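Local coordinates for glutathione S-transferase, N-terminal domain protein (Pseudomonas putida, PDB 4NAX), which binds one glutathione disulfide per subunit and, as a member of the GST superfamily, probably acts as a glutathione transferase, at residues M120-M123 with G124-P128; I180-I183 with A184-W188; S157-L160 with L161-D165; N30-K33 with V34-M37. All coordinates share one frame; numbering follows the deposited sequence.

Interaction 1: residues M120-M123 with G124-P128. With GDS (oxidized glutathione disulfide), chain C.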
# COMPACT_ATOMS: atom_id res chain seq x y z
N MET A 120 5.74 0.20 0.15
CA MET A 120 4.60 0.33 1.08
C MET A 120 4.36 1.80 1.48
O MET A 120 3.22 2.24 1.59
CB MET A 120 4.87 -0.50 2.32
CG MET A 120 4.81 -2.00 2.08
SD MET A 120 3.14 -2.54 1.66
CE MET A 120 3.50 -4.27 1.36
N PHE A 121 5.44 2.56 1.67
CA PHE A 121 5.37 3.99 1.93
C PHE A 121 4.61 4.67 0.78
O PHE A 121 3.75 5.55 1.00
CB PHE A 121 6.79 4.54 2.11
CG PHE A 121 6.91 6.04 2.04
CD1 PHE A 121 6.72 6.82 3.17
CD2 PHE A 121 7.24 6.65 0.86
CE1 PHE A 121 6.88 8.19 3.11
CE2 PHE A 121 7.38 8.03 0.79
CZ PHE A 121 7.19 8.80 1.92
N GLN A 122 4.92 4.27 -0.45
CA GLN A 122 4.21 4.81 -1.59
C GLN A 122 2.73 4.46 -1.55
O GLN A 122 1.85 5.32 -1.73
CB GLN A 122 4.85 4.32 -2.90
CG GLN A 122 4.29 4.99 -4.15
CD GLN A 122 2.93 4.44 -4.55
OE1 GLN A 122 2.76 3.24 -4.69
NE2 GLN A 122 1.96 5.32 -4.78
N MET A 123 2.46 3.18 -1.33
CA MET A 123 1.09 2.67 -1.43
C MET A 123 0.17 3.21 -0.34
O MET A 123 -1.02 3.41 -0.58
CB MET A 123 1.09 1.14 -1.43
CG MET A 123 1.62 0.53 -2.74
SD MET A 123 0.54 0.72 -4.17
CE MET A 123 -0.77 -0.38 -3.72
N GLY A 124 0.72 3.45 0.86
CA GLY A 124 -0.07 3.98 1.96
C GLY A 124 -0.06 5.50 2.10
O GLY A 124 -1.03 6.10 2.60
N GLY A 125 1.01 6.13 1.62
CA GLY A 125 1.23 7.56 1.84
C GLY A 125 1.13 8.35 0.55
O GLY A 125 0.21 9.13 0.35
N ILE A 126 2.11 8.15 -0.34
CA ILE A 126 2.20 8.94 -1.55
C ILE A 126 0.93 8.90 -2.38
O ILE A 126 0.36 9.93 -2.72
CB ILE A 126 3.42 8.50 -2.38
CG1 ILE A 126 4.74 8.71 -1.64
CG2 ILE A 126 3.39 9.14 -3.76
CD1 ILE A 126 5.13 10.16 -1.46
N GLY A 127 0.50 7.70 -2.76
CA GLY A 127 -0.70 7.60 -3.62
C GLY A 127 -1.95 8.17 -2.96
O GLY A 127 -2.62 9.02 -3.51
N PRO A 128 -2.27 7.68 -1.75
CA PRO A 128 -3.53 8.11 -1.14
C PRO A 128 -3.54 9.61 -0.86
O PRO A 128 -4.55 10.27 -1.10
CB PRO A 128 -3.59 7.27 0.15
CG PRO A 128 -2.91 5.98 -0.23
CD PRO A 128 -1.75 6.45 -1.09
N1 GDS C . -12.86 7.38 -6.81
CA1 GDS C . -11.71 8.26 -6.97
C1 GDS C . -11.90 9.55 -6.21
OE1 GDS C . -10.88 10.21 -5.90
OE2 GDS C . -13.05 9.94 -5.92
CB1 GDS C . -11.50 8.55 -8.46
CG1 GDS C . -10.11 9.11 -8.81
CD1 GDS C . -9.03 8.09 -8.56
O1 GDS C . -9.27 6.90 -8.62
N2 GDS C . -7.83 8.59 -8.27
CA2 GDS C . -6.66 7.76 -8.07
C2 GDS C . -6.13 7.89 -6.67
O2 GDS C . -6.14 8.97 -6.08
CB2 GDS C . -5.56 8.18 -9.05
SG2 GDS C . -5.90 7.82 -10.77
N3 GDS C . -5.63 6.78 -6.12
CA3 GDS C . -5.11 6.76 -4.76
C3 GDS C . -3.97 5.78 -4.55
OE3 GDS C . -3.80 5.38 -3.38
OE4 GDS C . -3.26 5.50 -5.52
N4 GDS C . -10.29 4.51 -10.15
CA4 GDS C . -11.58 4.09 -10.64
C4 GDS C . -12.71 4.41 -9.69
OE5 GDS C . -13.89 4.12 -10.03
OE6 GDS C . -12.42 5.00 -8.61
C5 GDS C . -9.20 3.79 -10.42
O5 GDS C . -9.26 2.73 -11.04
CA5 GDS C . -7.87 4.35 -9.95
N5 GDS C . -7.05 3.28 -9.40
CB5 GDS C . -7.18 5.00 -11.15
SG5 GDS C . -5.54 5.64 -10.82
CA6 GDS C . -4.64 0.85 -5.87
C6 GDS C . -3.47 0.49 -6.73
OE7 GDS C . -3.69 -0.20 -7.76
OE8 GDS C . -2.34 0.89 -6.38
N6 GDS C . -4.20 0.94 -4.46
CB6 GDS C . -5.24 2.18 -6.32
CG6 GDS C . -5.83 2.08 -7.73
CD6 GDS C . -6.59 3.32 -8.14
O6 GDS C . -6.72 4.28 -7.39
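The backbone carbonyl Phe-121 O is shared by two N-H groups: Gly-125 N donates at 2.9 Å, and Ile-126 N adds a weak bond at 3.4 Å. This sharing marks a wider pi-type turn in helix 109-137. The widening is clearest one residue on, where Gly-127 N reaches back five residues to Gln-122 O in a nearly straight bond of 2.9 Å with an N-H...O angle of 175°. On the side toward helix 148-168, Phe-121 holds CG anti to the backbone N (chi1 165°), which slants the ring forward and puts Phe-121 CE2 3.7 Å from Ile-126 CG1. The Gln-122 side chain crosses that of Ile-126 at about a right angle, CG against CB. Toward the ligand, Met-123, with two bends in its chain, brings CE within 3.3 Å of OE8 on the glutathione disulfide, and it also packs on Met-120 of the second subunit. Pro-128 has no N-H to offer the preceding turn, and the helix kinks there. Next to the side-chain-free Gly-127, the ligand's glycyl carboxylate comes close, with OE3 3.2 Å from Pro-128 N. At the kink itself, Pro-128 CD lies 3.2 Å from Met-123 O.

Interaction 2: residues I180-I183 with A184-W188. With GDS (oxidized glutathione disulfide), chain C.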
# COMPACT_ATOMS: atom_id res chain seq x y z
N ILE A 180 11.38 -1.21 -8.29
CA ILE A 180 9.94 -1.01 -8.24
C ILE A 180 9.50 0.11 -7.28
O ILE A 180 8.41 0.66 -7.46
CB ILE A 180 9.17 -2.31 -7.93
CG1 ILE A 180 9.57 -2.94 -6.59
CG2 ILE A 180 9.32 -3.28 -9.09
CD1 ILE A 180 8.76 -4.18 -6.24
N ALA A 181 10.30 0.43 -6.26
CA ALA A 181 9.93 1.57 -5.39
C ALA A 181 9.96 2.88 -6.18
O ALA A 181 9.10 3.75 -5.98
CB ALA A 181 10.84 1.66 -4.17
N ASP A 182 10.96 3.07 -7.03
CA ASP A 182 11.02 4.27 -7.87
C ASP A 182 9.86 4.32 -8.85
O ASP A 182 9.24 5.36 -9.05
CB ASP A 182 12.34 4.35 -8.62
CG ASP A 182 13.52 4.20 -7.69
OD1 ASP A 182 13.72 5.07 -6.83
OD2 ASP A 182 14.24 3.20 -7.81
N ILE A 183 9.59 3.17 -9.46
CA ILE A 183 8.50 3.07 -10.43
C ILE A 183 7.15 3.39 -9.77
O ILE A 183 6.27 3.99 -10.39
CB ILE A 183 8.53 1.70 -11.12
CG1 ILE A 183 9.80 1.60 -11.98
CG2 ILE A 183 7.28 1.48 -11.97
CD1 ILE A 183 10.08 0.21 -12.50
N ALA A 184 6.99 3.01 -8.51
CA ALA A 184 5.74 3.30 -7.80
C ALA A 184 5.61 4.79 -7.44
O ALA A 184 4.52 5.34 -7.48
CB ALA A 184 5.65 2.47 -6.53
N ILE A 185 6.72 5.42 -7.05
CA ILE A 185 6.69 6.76 -6.50
C ILE A 185 6.68 7.88 -7.54
O ILE A 185 5.87 8.80 -7.47
CB ILE A 185 7.88 6.95 -5.54
CG1 ILE A 185 7.68 6.12 -4.27
CG2 ILE A 185 8.12 8.42 -5.22
CD1 ILE A 185 8.92 5.95 -3.43
N PHE A 186 7.57 7.80 -8.53
CA PHE A 186 7.77 8.97 -9.38
C PHE A 186 6.61 9.31 -10.33
O PHE A 186 6.39 10.49 -10.57
CB PHE A 186 9.17 8.93 -10.04
CG PHE A 186 10.24 9.12 -9.00
CD1 PHE A 186 10.42 10.36 -8.41
CD2 PHE A 186 10.97 8.05 -8.52
CE1 PHE A 186 11.31 10.52 -7.36
CE2 PHE A 186 11.87 8.20 -7.48
CZ PHE A 186 12.03 9.44 -6.91
N PRO A 187 5.82 8.32 -10.79
CA PRO A 187 4.61 8.72 -11.54
C PRO A 187 3.66 9.55 -10.71
O PRO A 187 2.91 10.39 -11.25
CB PRO A 187 3.98 7.39 -11.96
CG PRO A 187 5.17 6.45 -12.03
CD PRO A 187 6.00 6.85 -10.83
N TRP A 188 3.62 9.29 -9.40
CA TRP A 188 2.77 10.08 -8.52
C TRP A 188 3.31 11.49 -8.28
O TRP A 188 2.54 12.45 -8.20
CB TRP A 188 2.52 9.35 -7.20
CG TRP A 188 1.24 8.58 -7.23
CD1 TRP A 188 1.06 7.23 -7.28
CD2 TRP A 188 -0.06 9.16 -7.21
NE1 TRP A 188 -0.29 6.94 -7.26
CE2 TRP A 188 -0.99 8.12 -7.21
CE3 TRP A 188 -0.52 10.48 -7.19
CZ2 TRP A 188 -2.35 8.34 -7.17
CZ3 TRP A 188 -1.87 10.71 -7.17
CH2 TRP A 188 -2.78 9.64 -7.16
N1 GDS C . -12.86 7.38 -6.81
CA1 GDS C . -11.71 8.26 -6.97
C1 GDS C . -11.90 9.55 -6.21
OE1 GDS C . -10.88 10.21 -5.90
OE2 GDS C . -13.05 9.94 -5.92
CB1 GDS C . -11.50 8.55 -8.46
CG1 GDS C . -10.11 9.11 -8.81
CD1 GDS C . -9.03 8.09 -8.56
O1 GDS C . -9.27 6.90 -8.62
N2 GDS C . -7.83 8.59 -8.27
CA2 GDS C . -6.66 7.76 -8.07
C2 GDS C . -6.13 7.89 -6.67
O2 GDS C . -6.14 8.97 -6.08
CB2 GDS C . -5.56 8.18 -9.05
SG2 GDS C . -5.90 7.82 -10.77
N3 GDS C . -5.63 6.78 -6.12
CA3 GDS C . -5.11 6.76 -4.76
C3 GDS C . -3.97 5.78 -4.55
OE3 GDS C . -3.80 5.38 -3.38
OE4 GDS C . -3.26 5.50 -5.52
N4 GDS C . -10.29 4.51 -10.15
CA4 GDS C . -11.58 4.09 -10.64
C4 GDS C . -12.71 4.41 -9.69
OE5 GDS C . -13.89 4.12 -10.03
OE6 GDS C . -12.42 5.00 -8.61
C5 GDS C . -9.20 3.79 -10.42
O5 GDS C . -9.26 2.73 -11.04
CA5 GDS C . -7.87 4.35 -9.95
N5 GDS C . -7.05 3.28 -9.40
CB5 GDS C . -7.18 5.00 -11.15
SG5 GDS C . -5.54 5.64 -10.82
CA6 GDS C . -4.64 0.85 -5.87
C6 GDS C . -3.47 0.49 -6.73
OE7 GDS C . -3.69 -0.20 -7.76
OE8 GDS C . -2.34 0.89 -6.38
N6 GDS C . -4.20 0.94 -4.46
CB6 GDS C . -5.24 2.18 -6.32
CG6 GDS C . -5.83 2.08 -7.73
CD6 GDS C . -6.59 3.32 -8.14
O6 GDS C . -6.72 4.28 -7.39
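Phe-186 and Asp-182 lie side by side one turn apart in helix 180-193, pointing the same way, with ring and carboxylate planes only 19° apart. Phe-186 CG stands beside its backbone N (chi1 -68°), which brings the ring back along the preceding turn: Asp-182 CB meets it at the edge, in plane, and Asp-182 OD1 sits 3.7 Å from Phe-186 CE2. One face of the same ring is taken by Ile-185 CG2, 4.2 Å above its centre. The carboxylate is gripped from beyond the pair, OD1 by Met-174 N and OD2 by Ser-179 N. The Ser-x-x-Asp pattern at this helix start is consistent with the N-capping box known in the GST family. Ile-185 turns CG1 over the carbonyl below, 3.2 Å from Ala-181 O. Asp-182 O takes a straight bond from Phe-186 N at 3.0 Å, but the next carbonyl fares differently: Pro-187 has no N-H, its CD lies 2.9 Å from Ile-183 O, and that buried oxygen has no polar partner in the model. At the end of this kinked turn Trp-188 leans its ring to the ligand, Trp-188 CZ2 3.4 Å from OE4 of the glutathione disulfide. The helix is wedged into the core: Ala-184 packs on Leu-119 of helix 109-137, Ile-183 on Met-37 of helix 31-41, and Ile-180 on Leu-94 of helix 90-101.

Interaction 3: residues S157-L160 with L161-D165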
# COMPACT_ATOMS: atom_id res chain seq x y z
N SER A 157 1.14 16.07 2.05
CA SER A 157 1.91 15.80 0.84
C SER A 157 3.28 16.47 0.88
O SER A 157 4.27 15.89 0.46
CB SER A 157 1.12 16.22 -0.40
OG SER A 157 -0.03 15.40 -0.53
N LYS A 158 3.33 17.71 1.39
CA LYS A 158 4.61 18.37 1.63
C LYS A 158 5.48 17.57 2.59
O LYS A 158 6.68 17.44 2.36
CB LYS A 158 4.41 19.78 2.18
CG LYS A 158 3.85 20.80 1.23
CD LYS A 158 3.66 22.12 2.01
CE LYS A 158 3.37 23.34 1.17
NZ LYS A 158 3.39 24.56 2.05
N ARG A 159 4.90 17.06 3.66
CA ARG A 159 5.65 16.26 4.64
C ARG A 159 6.25 15.02 3.96
O ARG A 159 7.43 14.70 4.12
CB ARG A 159 4.76 15.86 5.83
CG ARG A 159 5.55 15.28 7.00
CD ARG A 159 4.64 14.62 8.02
NE ARG A 159 4.00 13.46 7.43
CZ ARG A 159 4.59 12.28 7.21
NH1 ARG A 159 5.83 12.05 7.63
NH2 ARG A 159 3.94 11.33 6.57
N LEU A 160 5.44 14.32 3.18
CA LEU A 160 5.89 13.14 2.42
C LEU A 160 6.98 13.48 1.42
O LEU A 160 7.97 12.73 1.30
CB LEU A 160 4.70 12.50 1.68
CG LEU A 160 3.64 11.83 2.57
CD1 LEU A 160 2.36 11.56 1.81
CD2 LEU A 160 4.15 10.55 3.19
N LEU A 161 6.84 14.61 0.74
CA LEU A 161 7.90 15.07 -0.16
C LEU A 161 9.21 15.31 0.58
O LEU A 161 10.28 15.02 0.06
CB LEU A 161 7.47 16.32 -0.92
CG LEU A 161 6.47 16.05 -2.05
CD1 LEU A 161 5.78 17.33 -2.49
CD2 LEU A 161 7.13 15.37 -3.25
N GLY A 162 9.12 15.85 1.80
CA GLY A 162 10.29 16.07 2.61
C GLY A 162 10.98 14.77 2.99
O GLY A 162 12.21 14.68 2.98
N VAL A 163 10.19 13.76 3.33
CA VAL A 163 10.74 12.44 3.63
C VAL A 163 11.51 11.92 2.41
O VAL A 163 12.65 11.46 2.53
CB VAL A 163 9.65 11.44 4.05
CG1 VAL A 163 10.22 10.05 4.20
CG2 VAL A 163 8.99 11.87 5.37
N LEU A 164 10.90 12.02 1.23
CA LEU A 164 11.58 11.61 0.02
C LEU A 164 12.85 12.40 -0.23
O LEU A 164 13.89 11.83 -0.59
CB LEU A 164 10.66 11.76 -1.20
CG LEU A 164 9.51 10.80 -1.34
CD1 LEU A 164 8.73 11.16 -2.59
CD2 LEU A 164 9.97 9.35 -1.43
N ASP A 165 12.76 13.71 -0.05
CA ASP A 165 13.86 14.60 -0.38
C ASP A 165 15.07 14.32 0.51
O ASP A 165 16.21 14.26 0.03
CB ASP A 165 13.42 16.05 -0.23
CG ASP A 165 14.33 17.01 -0.93
OD1 ASP A 165 14.41 16.97 -2.17
OD2 ASP A 165 14.96 17.83 -0.22
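Leu-161 folds its side chain back over the turn before it, with CG 3.3 Å from Ser-157 O, the same carbonyl that accepts the Leu-161 N-H at 2.9 Å. Successive i to i+4 bonds continue without a break through Leu-164 N to Leu-160 O at 3.0 Å and on to Asp-165 N. The tight side is leucine-rich: Leu-160 packs on Phe-121 and Met-129 of helix 109-137, Leu-161 on Leu-192 and Leu-164 on Ile-185 of helix 180-193. Ser-157, also buried, gives its OG to Tyr-153 O.

The other flank is looser. Arg-159 and Val-163 run side by side, the guanidinium NH1 no nearer than 3.9 Å to Val-163 CG2. Arg-159 leaves the helix with CG anti to the backbone N (chi1 -168°) and bends at chi3, which folds the guanidinium across the helix to the flank that carries Val-163. Its charge is met by a salt bridge from NH2 to Glu-156, and NH2 also bonds Asn-68 OD1 of the second subunit. Lys-158, fully extended, is partly exposed. The helix thus belongs to the all-helical C-terminal domain of the glutathione transferase fold, packed on sister helices with one flank at the dimer interface.

Interaction 4: residues N30-K33 with V34-M37. With GDS (oxidized glutathione disulfide), chain C.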
# COMPACT_ATOMS: atom_id res chain seq x y z
N ASN A 30 -1.35 5.26 -11.14
CA ASN A 30 -1.28 3.85 -10.79
C ASN A 30 -1.14 2.91 -11.97
O ASN A 30 -0.40 1.94 -11.91
CB ASN A 30 -2.45 3.48 -9.90
CG ASN A 30 -2.40 4.23 -8.59
OD1 ASN A 30 -1.34 4.30 -7.95
ND2 ASN A 30 -3.51 4.80 -8.18
N GLY A 31 -1.87 3.18 -13.05
CA GLY A 31 -1.77 2.35 -14.24
C GLY A 31 -0.38 2.35 -14.82
O GLY A 31 0.15 1.31 -15.21
N VAL A 32 0.23 3.54 -14.89
CA VAL A 32 1.53 3.64 -15.54
C VAL A 32 2.64 2.97 -14.73
O VAL A 32 3.67 2.62 -15.28
CB VAL A 32 1.91 5.08 -15.94
CG1 VAL A 32 0.86 5.69 -16.83
CG2 VAL A 32 2.22 5.94 -14.73
N LYS A 33 2.45 2.76 -13.43
CA LYS A 33 3.45 1.99 -12.68
C LYS A 33 3.65 0.66 -13.42
O LYS A 33 4.78 0.18 -13.55
CB LYS A 33 2.97 1.69 -11.27
CG LYS A 33 2.79 2.87 -10.34
CD LYS A 33 2.14 2.39 -9.06
CE LYS A 33 1.75 3.49 -8.09
NZ LYS A 33 1.00 2.90 -6.92
N VAL A 34 2.54 0.02 -13.82
CA VAL A 34 2.59 -1.32 -14.35
C VAL A 34 3.06 -1.35 -15.80
O VAL A 34 3.90 -2.20 -16.16
CB VAL A 34 1.26 -2.04 -14.14
CG1 VAL A 34 1.28 -3.41 -14.79
CG2 VAL A 34 0.96 -2.16 -12.65
N SER A 35 2.55 -0.43 -16.63
CA SER A 35 3.07 -0.35 -17.99
C SER A 35 4.56 0.03 -18.02
O SER A 35 5.33 -0.55 -18.79
CB SER A 35 2.22 0.56 -18.86
OG SER A 35 2.02 1.79 -18.18
N ILE A 36 4.98 0.96 -17.18
CA ILE A 36 6.39 1.28 -17.08
C ILE A 36 7.18 0.03 -16.70
O ILE A 36 8.22 -0.27 -17.30
CB ILE A 36 6.66 2.43 -16.09
CG1 ILE A 36 6.13 3.74 -16.65
CG2 ILE A 36 8.15 2.54 -15.81
CD1 ILE A 36 6.10 4.87 -15.65
N MET A 37 6.72 -0.70 -15.68
CA MET A 37 7.42 -1.89 -15.26
C MET A 37 7.58 -2.90 -16.41
O MET A 37 8.66 -3.43 -16.62
CB MET A 37 6.67 -2.53 -14.10
CG MET A 37 7.28 -3.81 -13.58
SD MET A 37 8.92 -3.53 -12.87
CE MET A 37 9.19 -5.15 -12.16
N1 GDS C . -12.86 7.38 -6.81
CA1 GDS C . -11.71 8.26 -6.97
C1 GDS C . -11.90 9.55 -6.21
OE1 GDS C . -10.88 10.21 -5.90
OE2 GDS C . -13.05 9.94 -5.92
CB1 GDS C . -11.50 8.55 -8.46
CG1 GDS C . -10.11 9.11 -8.81
CD1 GDS C . -9.03 8.09 -8.56
O1 GDS C . -9.27 6.90 -8.62
N2 GDS C . -7.83 8.59 -8.27
CA2 GDS C . -6.66 7.76 -8.07
C2 GDS C . -6.13 7.89 -6.67
O2 GDS C . -6.14 8.97 -6.08
CB2 GDS C . -5.56 8.18 -9.05
SG2 GDS C . -5.90 7.82 -10.77
N3 GDS C . -5.63 6.78 -6.12
CA3 GDS C . -5.11 6.76 -4.76
C3 GDS C . -3.97 5.78 -4.55
OE3 GDS C . -3.80 5.38 -3.38
OE4 GDS C . -3.26 5.50 -5.52
N4 GDS C . -10.29 4.51 -10.15
CA4 GDS C . -11.58 4.09 -10.64
C4 GDS C . -12.71 4.41 -9.69
OE5 GDS C . -13.89 4.12 -10.03
OE6 GDS C . -12.42 5.00 -8.61
C5 GDS C . -9.20 3.79 -10.42
O5 GDS C . -9.26 2.73 -11.04
CA5 GDS C . -7.87 4.35 -9.95
N5 GDS C . -7.05 3.28 -9.40
CB5 GDS C . -7.18 5.00 -11.15
SG5 GDS C . -5.54 5.64 -10.82
CA6 GDS C . -4.64 0.85 -5.87
C6 GDS C . -3.47 0.49 -6.73
OE7 GDS C . -3.69 -0.20 -7.76
OE8 GDS C . -2.34 0.89 -6.38
N6 GDS C . -4.20 0.94 -4.46
CB6 GDS C . -5.24 2.18 -6.32
CG6 GDS C . -5.83 2.08 -7.73
CD6 GDS C . -6.59 3.32 -8.14
O6 GDS C . -6.72 4.28 -7.39
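Gly-31 O takes two N-H groups from the following turn, Val-34 N at 3.1 Å from above the carbonyl plane and Ser-35 N at 3.3 Å lying in it. Side chains pack in the same turns: Val-32 CG2 touches Ile-36 CD1 at 4.1 Å, and Ser-35 tucks OG against Val-32 CA at 3.3 Å. That hydroxyl sits between the backbone N and the carbonyl carbon (chi1 50°) and hydrogen-bonds Gly-226 O. These turns belong to helix 31-41 of the thioredoxin-like beta-alpha-beta unit, after strand 21-25, and Asn-30 and Lys-33 face the ligand. Asn-30 ND2 donates to OE4 of the glutathione disulfide at 2.8 Å. Lys-33, extended beyond CG, brings NZ back along the helix to Asn-30 OD1 at 2.9 Å. In the next shell, Trp-188 NE1 donates to that same OD1, while NZ is bonded to Ser-90 OG, a residue that itself binds the ligand. Two donors on OD1 hold the Asn-30 amide in the rotation that leaves ND2 toward the ligand. The lysine ammonium, 3.9 Å from OE8 of a second carboxylate, probably adds a favourable field for the negatively charged ligand.

All four contacts are turns within single helices, but their settings differ. Interactions 1, 2 and 4 converge on the glutathione disulfide: interaction 4 supplies the polar grip from the N-terminal thioredoxin-like domain, while interactions 1 and 2 bring mainly side-chain and backbone packing from helices 109-137 and 180-193. Interactions 2 and 4, centres about 9 Å apart, join the two domains, with Pro-187 on Val-32. Both are wholly buried and touch no other chain, whereas interactions 1 and 3 reach the second subunit. Interaction 3 lies farthest out, about 19 Å from the chain centre, and keeps regular helical bonding; interactions 1 and 2 are each kinked at a proline, of which Pro-128 touches the ligand.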